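Local coordinates for HmuY protein (Prevotella intermedia, PDB 6R2H) that probably binds heme as a hemophore-like protein of the HmuY family, serving heme uptake, and is seen here without its ligand, at residues T2-Y15 with K180-K192. Residues are numbered along the deposited sequence; the frame is centred on the assembly and turned at random.
Sequences TTQVKHFETLMPGY and KKAVSFDYKFIKK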
ATOM      1  N   THR A   2      19.728 -14.401  -0.952  1.00 69.46           N
ATOM      2  CA  THR A   2      19.402 -12.948  -0.889  1.00 69.71           C
ATOM      3  C   THR A   2      20.060 -12.261  -2.076  1.00 70.16           C
ATOM      4  O   THR A   2      21.275 -12.356  -2.235  1.00 73.99           O
ATOM      5  CB  THR A   2      19.897 -12.309   0.418  1.00 70.20           C
ATOM      6  OG1 THR A   2      19.096 -12.766   1.506  1.00 72.86           O
ATOM      7  CG2 THR A   2      19.855 -10.796   0.394  1.00 70.69           C
ATOM      8  N   THR A   3      19.245 -11.568  -2.883  1.00 70.93           N
ATOM      9  CA  THR A   3      19.720 -10.858  -4.061  1.00 71.24           C
ATOM     10  C   THR A   3      20.590  -9.686  -3.611  1.00 65.65           C
ATOM     11  O   THR A   3      20.692  -9.421  -2.413  1.00 62.22           O
ATOM     12  CB  THR A   3      18.553 -10.419  -4.965  1.00 76.72           C
ATOM     13  OG1 THR A   3      17.722  -9.480  -4.276  1.00 71.33           O
ATOM     14  CG2 THR A   3      17.724 -11.571  -5.504  1.00 72.01           C
ATOM     15  N   GLN A   4      21.210  -8.988  -4.572  1.00 63.06           N
ATOM     16  CA  GLN A   4      21.702  -7.649  -4.296  1.00 61.60           C
ATOM     17  C   GLN A   4      20.513  -6.785  -3.879  1.00 58.66           C
ATOM     18  O   GLN A   4      19.371  -7.257  -3.857  1.00 56.38           O
ATOM     19  CB  GLN A   4      22.409  -7.051  -5.515  1.00 68.73           C
ATOM     20  CG  GLN A   4      23.910  -7.318  -5.552  1.00 78.57           C
ATOM     21  CD  GLN A   4      24.686  -6.710  -4.406  1.00 87.14           C
ATOM     22  OE1 GLN A   4      24.339  -5.655  -3.870  1.00 91.07           O
ATOM     23  NE2 GLN A   4      25.762  -7.376  -4.019  1.00 87.46           N
ATOM     24  N   VAL A   5      20.799  -5.517  -3.553  1.00 49.27           N
ATOM     25  CA  VAL A   5      19.781  -4.506  -3.322  1.00 42.88           C
ATOM     26  C   VAL A   5      19.225  -4.074  -4.676  1.00 40.71           C
ATOM     27  O   VAL A   5      19.995  -3.710  -5.565  1.00 39.60           O
ATOM     28  CB  VAL A   5      20.362  -3.302  -2.561  1.00 40.97           C
ATOM     29  CG1 VAL A   5      19.457  -2.077  -2.669  1.00 40.88           C
ATOM     30  CG2 VAL A   5      20.637  -3.652  -1.108  1.00 41.84           C
ATOM     31  N   LYS A   6      17.892  -4.129  -4.816  1.00 37.85           N
ATOM     32  CA  LYS A   6      17.223  -3.662  -6.018  1.00 38.06           C
ATOM     33  C   LYS A   6      16.475  -2.370  -5.686  1.00 37.21           C
ATOM     34  O   LYS A   6      16.335  -2.004  -4.515  1.00 34.26           O
ATOM     35  CB  LYS A   6      16.281  -4.724  -6.601  1.00 43.46           C
ATOM     36  CG  LYS A   6      16.731  -6.184  -6.559  1.00 49.56           C
ATOM     37  CD  LYS A   6      17.358  -6.713  -7.836  1.00 54.21           C
ATOM     38  CE  LYS A   6      18.657  -7.446  -7.567  1.00 62.13           C
ATOM     39  NZ  LYS A   6      18.901  -8.555  -8.525  1.00 65.25           N
ATOM     40  N   HIS A   7      16.035  -1.669  -6.740  1.00 34.53           N
ATOM     41  CA  HIS A   7      15.322  -0.417  -6.588  1.00 33.25           C
ATOM     42  C   HIS A   7      13.995  -0.474  -7.338  1.00 33.78           C
ATOM     43  O   HIS A   7      13.888  -1.100  -8.388  1.00 34.13           O
ATOM     44  CB  HIS A   7      16.214   0.764  -6.975  1.00 35.08           C
ATOM     45  CG  HIS A   7      15.541   2.090  -6.815  1.00 38.57           C
ATOM     46  ND1 HIS A   7      14.997   2.514  -5.614  1.00 39.25           N
ATOM     47  CD2 HIS A   7      15.323   3.094  -7.692  1.00 39.52           C
ATOM     48  CE1 HIS A   7      14.470   3.716  -5.767  1.00 38.20           C
ATOM     49  NE2 HIS A   7      14.671   4.102  -7.025  1.00 36.78           N
ATOM     50  N   PHE A   8      12.975   0.150  -6.743  1.00 32.65           N
ATOM     51  CA  PHE A   8      11.691   0.349  -7.379  1.00 31.83           C
ATOM     52  C   PHE A   8      11.257   1.796  -7.175  1.00 34.10           C
ATOM     53  O   PHE A   8      11.369   2.337  -6.070  1.00 33.83           O
ATOM     54  CB  PHE A   8      10.623  -0.568  -6.781  1.00 31.78           C
ATOM     55  CG  PHE A   8       9.249  -0.307  -7.351  1.00 33.62           C
ATOM     56  CD1 PHE A   8       8.472   0.744  -6.880  1.00 33.46           C
ATOM     57  CD2 PHE A   8       8.743  -1.086  -8.381  1.00 32.48           C
ATOM     58  CE1 PHE A   8       7.226   1.016  -7.423  1.00 33.16           C
ATOM     59  CE2 PHE A   8       7.491  -0.817  -8.916  1.00 34.82           C
ATOM     60  CZ  PHE A   8       6.743   0.243  -8.451  1.00 32.88           C
ATOM     61  N   GLU A   9      10.726   2.398  -8.249  1.00 36.29           N
ATOM     62  CA  GLU A   9      10.201   3.754  -8.185  1.00 36.40           C
ATOM     63  C   GLU A   9       9.181   3.985  -9.293  1.00 37.23           C
ATOM     64  O   GLU A   9       9.319   3.450 -10.393  1.00 32.42           O
ATOM     65  CB  GLU A   9      11.316   4.795  -8.233  1.00 36.95           C
ATOM     66  CG  GLU A   9      12.103   4.860  -9.527  1.00 36.93           C
ATOM     67  CD  GLU A   9      13.114   5.991  -9.469  1.00 39.74           C
ATOM     68  OE1 GLU A   9      13.897   6.038  -8.481  1.00 40.21           O
ATOM     69  OE2 GLU A   9      13.095   6.850 -10.378  1.00 38.99           O
ATOM     70  N   THR A  10       8.155   4.778  -8.958  1.00 36.50           N
ATOM     71  CA  THR A  10       7.113   5.164  -9.894  1.00 37.79           C
ATOM     72  C   THR A  10       6.284   6.295  -9.290  1.00 37.83           C
ATOM     73  O   THR A  10       6.171   6.404  -8.070  1.00 38.66           O
ATOM     74  CB  THR A  10       6.220   3.973 -10.269  1.00 37.48           C
ATOM     75  OG1 THR A  10       5.551   4.312 -11.486  1.00 41.95           O
ATOM     76  CG2 THR A  10       5.209   3.610  -9.204  1.00 36.81           C
ATOM     77  N   LEU A  11       5.714   7.130 -10.162  1.00 34.58           N
ATOM     78  CA  LEU A  11       4.707   8.092  -9.749  1.00 34.64           C
ATOM     79  C   LEU A  11       3.388   7.345  -9.600  1.00 36.80           C
ATOM     80  O   LEU A  11       3.084   6.456 -10.394  1.00 43.19           O
ATOM     81  CB  LEU A  11       4.600   9.190 -10.810  1.00 33.67           C
ATOM     82  CG  LEU A  11       5.834  10.080 -10.957  1.00 33.33           C
ATOM     83  CD1 LEU A  11       5.626  11.143 -12.024  1.00 33.21           C
ATOM     84  CD2 LEU A  11       6.200  10.732  -9.632  1.00 33.08           C
ATOM     85  N   MET A  12       2.616   7.695  -8.575  1.00 35.56           N
ATOM     86  CA  MET A  12       1.398   6.951  -8.289  1.00 35.80           C
ATOM     87  C   MET A  12       0.239   7.424  -9.175  1.00 34.87           C
ATOM     88  O   MET A  12       0.152   8.592  -9.553  1.00 31.17           O
ATOM     89  CB  MET A  12       1.011   7.072  -6.810  1.00 36.85           C
ATOM     90  CG  MET A  12       1.881   6.223  -5.894  1.00 36.24           C
ATOM     91  SD  MET A  12       1.859   4.452  -6.277  1.00 34.82           S
ATOM     92  CE  MET A  12       0.307   3.949  -5.521  1.00 34.37           C
ATOM     93  N   PRO A  13      -0.686   6.512  -9.544  1.00 34.34           N
ATOM     94  CA  PRO A  13      -1.980   6.905 -10.111  1.00 33.33           C
ATOM     95  C   PRO A  13      -2.951   7.447  -9.061  1.00 32.22           C
ATOM     96  O   PRO A  13      -2.592   7.604  -7.900  1.00 31.57           O
ATOM     97  CB  PRO A  13      -2.513   5.580 -10.689  1.00 34.41           C
ATOM     98  CG  PRO A  13      -1.884   4.502  -9.825  1.00 33.71           C
ATOM     99  CD  PRO A  13      -0.519   5.051  -9.458  1.00 33.21           C
ATOM    100  N   GLY A  14      -4.188   7.732  -9.485  1.00 31.98           N
ATOM    101  CA  GLY A  14      -5.156   8.431  -8.656  1.00 32.99           C
ATOM    102  C   GLY A  14      -5.826   7.501  -7.652  1.00 37.22           C
ATOM    103  O   GLY A  14      -5.568   6.298  -7.652  1.00 36.18           O
ATOM    104  N   TYR A  15      -6.723   8.074  -6.837  1.00 37.10           N
ATOM    105  CA  TYR A  15      -7.420   7.386  -5.758  1.00 36.00           C
ATOM    106  C   TYR A  15      -8.183   6.141  -6.214  1.00 35.08           C
ATOM    107  O   TYR A  15      -8.616   5.334  -5.386  1.00 30.76           O
ATOM    108  CB  TYR A  15      -8.326   8.368  -5.016  1.00 36.25           C
ATOM    109  CG  TYR A  15      -7.570   9.120  -3.956  1.00 37.52           C
ATOM    110  CD1 TYR A  15      -6.831  10.245  -4.278  1.00 36.66           C
ATOM    111  CD2 TYR A  15      -7.549   8.672  -2.639  1.00 39.30           C
ATOM    112  CE1 TYR A  15      -6.105  10.918  -3.305  1.00 39.12           C
ATOM    113  CE2 TYR A  15      -6.831   9.340  -1.658  1.00 38.42           C
ATOM    114  CZ  TYR A  15      -6.103  10.467  -1.994  1.00 38.13           C
ATOM    115  OH  TYR A  15      -5.393  11.134  -1.034  1.00 40.61           O
ATOM    116  N   LYS A 180       3.412  15.700  -6.418  1.00 38.20           N
ATOM    117  CA  LYS A 180       2.797  14.486  -6.943  1.00 37.69           C
ATOM    118  C   LYS A 180       3.192  13.277  -6.094  1.00 39.41           C
ATOM    119  O   LYS A 180       4.364  13.095  -5.775  1.00 42.50           O
ATOM    120  CB  LYS A 180       3.197  14.272  -8.408  1.00 37.39           C
ATOM    121  CG  LYS A 180       3.495  15.548  -9.175  1.00 39.58           C
ATOM    122  CD  LYS A 180       3.514  15.411 -10.679  1.00 42.26           C
ATOM    123  CE  LYS A 180       2.554  16.410 -11.309  1.00 50.09           C
ATOM    124  NZ  LYS A 180       3.058  17.009 -12.575  1.00 51.50           N
ATOM    125  N   LYS A 181       2.218  12.412  -5.785  1.00 41.04           N
ATOM    126  CA  LYS A 181       2.441  11.195  -5.020  1.00 41.76           C
ATOM    127  C   LYS A 181       3.327  10.212  -5.783  1.00 40.78           C
ATOM    128  O   LYS A 181       3.325  10.195  -7.016  1.00 41.48           O
ATOM    129  CB  LYS A 181       1.097  10.546  -4.694  1.00 42.44           C
ATOM    130  CG  LYS A 181       0.193  11.426  -3.850  1.00 45.43           C
ATOM    131  CD  LYS A 181      -1.277  11.059  -3.943  1.00 50.58           C
ATOM    132  CE  LYS A 181      -2.101  11.737  -2.870  1.00 51.59           C
ATOM    133  NZ  LYS A 181      -1.399  12.932  -2.343  1.00 54.10           N
ATOM    134  N   ALA A 182       4.049   9.372  -5.021  1.00 39.69           N
ATOM    135  CA  ALA A 182       4.975   8.387  -5.560  1.00 37.25           C
ATOM    136  C   ALA A 182       5.257   7.308  -4.520  1.00 37.54           C
ATOM    137  O   ALA A 182       5.017   7.500  -3.333  1.00 37.15           O
ATOM    138  CB  ALA A 182       6.261   9.049  -5.982  1.00 34.55           C
ATOM    139  N   VAL A 183       5.758   6.162  -4.992  1.00 36.57           N
ATOM    140  CA  VAL A 183       6.242   5.095  -4.136  1.00 34.22           C
ATOM    141  C   VAL A 183       7.631   4.740  -4.658  1.00 36.08           C
ATOM    142  O   VAL A 183       7.784   4.444  -5.845  1.00 39.99           O
ATOM    143  CB  VAL A 183       5.295   3.873  -4.143  1.00 34.79           C
ATOM    144  CG1 VAL A 183       5.943   2.607  -3.586  1.00 33.67           C
ATOM    145  CG2 VAL A 183       3.946   4.132  -3.476  1.00 32.55           C
ATOM    146  N   SER A 184       8.632   4.818  -3.772  1.00 35.60           N
ATOM    147  CA  SER A 184      10.019   4.516  -4.089  1.00 35.47           C
ATOM    148  C   SER A 184      10.645   3.748  -2.926  1.00 37.42           C
ATOM    149  O   SER A 184      10.450   4.146  -1.781  1.00 41.17           O
ATOM    150  CB  SER A 184      10.757   5.783  -4.329  1.00 36.77           C
ATOM    151  OG  SER A 184      12.023   5.511  -4.891  1.00 42.38           O
ATOM    152  N   PHE A 185      11.364   2.648  -3.205  1.00 35.14           N
ATOM    153  CA  PHE A 185      12.056   1.901  -2.162  1.00 34.25           C
ATOM    154  C   PHE A 185      13.207   1.077  -2.728  1.00 33.65           C
ATOM    155  O   PHE A 185      13.272   0.816  -3.927  1.00 34.88           O
ATOM    156  CB  PHE A 185      11.106   0.965  -1.409  1.00 36.01           C
ATOM    157  CG  PHE A 185      10.312   0.005  -2.264  1.00 35.21           C
ATOM    158  CD1 PHE A 185      10.835  -1.237  -2.621  1.00 34.61           C
ATOM    159  CD2 PHE A 185       9.033   0.331  -2.695  1.00 32.28           C
ATOM    160  CE1 PHE A 185      10.105  -2.134  -3.389  1.00 33.88           C
ATOM    161  CE2 PHE A 185       8.302  -0.564  -3.462  1.00 33.10           C
ATOM    162  CZ  PHE A 185       8.836  -1.796  -3.803  1.00 34.10           C
ATOM    163  N   ASP A 186      14.110   0.670  -1.833  1.00 33.00           N
ATOM    164  CA  ASP A 186      15.124  -0.329  -2.128  1.00 32.18           C
ATOM    165  C   ASP A 186      14.752  -1.600  -1.387  1.00 31.37           C
ATOM    166  O   ASP A 186      14.069  -1.530  -0.362  1.00 30.22           O
ATOM    167  CB  ASP A 186      16.515   0.113  -1.674  1.00 34.57           C
ATOM    168  CG  ASP A 186      16.957   1.428  -2.287  1.00 36.94           C
ATOM    169  OD1 ASP A 186      16.635   1.658  -3.468  1.00 38.79           O
ATOM    170  OD2 ASP A 186      17.596   2.218  -1.571  1.00 41.19           O
ATOM    171  N   TYR A 187      15.215  -2.744  -1.911  1.00 29.61           N
ATOM    172  CA  TYR A 187      14.807  -4.013  -1.342  1.00 31.22           C
ATOM    173  C   TYR A 187      15.746  -5.157  -1.713  1.00 32.31           C
ATOM    174  O   TYR A 187      16.448  -5.113  -2.718  1.00 32.16           O
ATOM    175  CB  TYR A 187      13.403  -4.377  -1.817  1.00 30.33           C
ATOM    176  CG  TYR A 187      13.250  -4.678  -3.287  1.00 31.28           C
ATOM    177  CD1 TYR A 187      13.117  -3.650  -4.206  1.00 30.69           C
ATOM    178  CD2 TYR A 187      13.174  -5.987  -3.755  1.00 31.49           C
ATOM    179  CE1 TYR A 187      12.927  -3.912  -5.550  1.00 30.93           C
ATOM    180  CE2 TYR A 187      12.985  -6.266  -5.100  1.00 31.70           C
ATOM    181  CZ  TYR A 187      12.861  -5.220  -6.000  1.00 32.05           C
ATOM    182  OH  TYR A 187      12.678  -5.459  -7.335  1.00 32.61           O
ATOM    183  N   LYS A 188      15.704  -6.199  -0.888  1.00 34.14           N
ATOM    184  CA  LYS A 188      16.373  -7.440  -1.200  1.00 36.79           C
ATOM    185  C   LYS A 188      15.291  -8.500  -1.276  1.00 38.06           C
ATOM    186  O   LYS A 188      14.421  -8.555  -0.412  1.00 40.14           O
ATOM    187  CB  LYS A 188      17.384  -7.804  -0.110  1.00 39.18           C
ATOM    188  CG  LYS A 188      18.548  -6.837   0.064  1.00 42.94           C
ATOM    189  CD  LYS A 188      19.570  -7.343   1.076  1.00 41.98           C
ATOM    190  CE  LYS A 188      20.680  -6.355   1.360  1.00 41.50           C
ATOM    191  NZ  LYS A 188      21.570  -6.826   2.444  1.00 37.64           N
ATOM    192  N   PHE A 189      15.368  -9.333  -2.318  1.00 39.51           N
ATOM    193  CA  PHE A 189      14.433 -10.428  -2.493  1.00 37.47           C
ATOM    194  C   PHE A 189      15.098 -11.739  -2.078  1.00 38.36           C
ATOM    195  O   PHE A 189      16.251 -11.987  -2.425  1.00 45.63           O
ATOM    196  CB  PHE A 189      13.895 -10.449  -3.922  1.00 33.67           C
ATOM    197  CG  PHE A 189      12.764 -11.425  -4.127  1.00 32.48           C
ATOM    198  CD1 PHE A 189      11.512 -11.162  -3.599  1.00 29.86           C
ATOM    199  CD2 PHE A 189      12.956 -12.607  -4.829  1.00 31.40           C
ATOM    200  CE1 PHE A 189      10.474 -12.063  -3.781  1.00 30.90           C
ATOM    201  CE2 PHE A 189      11.923 -13.515  -4.988  1.00 31.33           C
ATOM    202  CZ  PHE A 189      10.676 -13.225  -4.492  1.00 31.56           C
ATOM    203  N   ILE A 190      14.359 -12.560  -1.318  1.00 35.12           N
ATOM    204  CA  ILE A 190      14.869 -13.804  -0.773  1.00 33.00           C
ATOM    205  C   ILE A 190      14.005 -14.945  -1.293  1.00 37.07           C
ATOM    206  O   ILE A 190      12.931 -15.220  -0.749  1.00 41.99           O
ATOM    207  CB  ILE A 190      14.897 -13.754   0.766  1.00 32.21           C
ATOM    208  CG1 ILE A 190      15.618 -12.492   1.258  1.00 31.77           C
ATOM    209  CG2 ILE A 190      15.487 -15.043   1.346  1.00 30.01           C
ATOM    210  CD1 ILE A 190      15.738 -12.373   2.758  1.00 31.34           C
ATOM    211  N   LYS A 191      14.492 -15.605  -2.355  1.00 39.28           N
ATOM    212  CA  LYS A 191      13.722 -16.637  -3.024  1.00 42.41           C
ATOM    213  C   LYS A 191      13.747 -17.913  -2.194  1.00 41.75           C
ATOM    214  O   LYS A 191      14.807 -18.311  -1.714  1.00 44.58           O
ATOM    215  CB  LYS A 191      14.280 -16.885  -4.426  1.00 49.22           C
ATOM    216  CG  LYS A 191      13.576 -18.020  -5.150  1.00 54.44           C
ATOM    217  CD  LYS A 191      13.322 -17.785  -6.624  1.00 57.28           C
ATOM    218  CE  LYS A 191      12.204 -18.670  -7.141  1.00 61.02           C
ATOM    219  NZ  LYS A 191      12.537 -19.267  -8.454  1.00 67.40           N
ATOM    220  N   LYS A 192      12.572 -18.539  -2.032  1.00 42.12           N
ATOM    221  CA  LYS A 192      12.450 -19.800  -1.315  1.00 44.11           C
ATOM    222  C   LYS A 192      13.484 -20.783  -1.858  1.00 44.37           C
ATOM    223  O   LYS A 192      13.554 -20.965  -3.069  1.00 42.70           O
ATOM    224  CB  LYS A 192      11.033 -20.343  -1.507  1.00 42.00           C
ATOM    225  CG  LYS A 192      10.564 -21.335  -0.453  1.00 39.43           C
ATOM    226  CD  LYS A 192      10.469 -22.735  -0.977  1.00 39.81           C
ATOM    227  CE  LYS A 192       9.385 -22.890  -2.021  1.00 43.75           C
ATOM    228  NZ  LYS A 192       9.518 -24.191  -2.722  1.00 48.68           N
TER
HETATM  229  O   HOH W   1       1.207  11.155  -9.340  1.00 38.87           O
HETATM  230  O   HOH W   2      -4.328  13.821  -0.897  1.00 43.96           O
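F8 pairs with F185 across antiparallel strands 6-11 and 181-190, at a hydrogen-bonded position. Their rings are near parallel, 15° between planes, but slid apart, so they barely overlap. Instead CB of F8 sits over one face of the F185 ring, 3.9 Å from its centroid. K6 repeats this on Y187, its CB lying 3.8 Å from the ring centroid. In both F185 and Y187, CG stands between the backbone N and carbonyl carbon (chi1 54° and 67°), which brings the F185 ring against F8 CB and the Y187 ring against K6 CB. On the same side, M12 SD meets V183 CG2 at 3.5 Å. F8 also packs edge-to-face with F28.

H7, E9, S184 and D186 lie on the other face. H7 ND1 makes weak, bent bonds to D186 OD1 (2.8 Å) and F185 O. Before strand 6-11, T3 OG1 accepts from F189 N at 3.1 Å, and T3 N donates to F189 O.

The pairing joins the N-terminal edge strand to the C-terminal strand of the large sheet. One face is largely aromatic, with F8, F185 and Y187. The other is mostly polar around H7, where the nearby D186 carboxylate may raise the pKa of the imidazole.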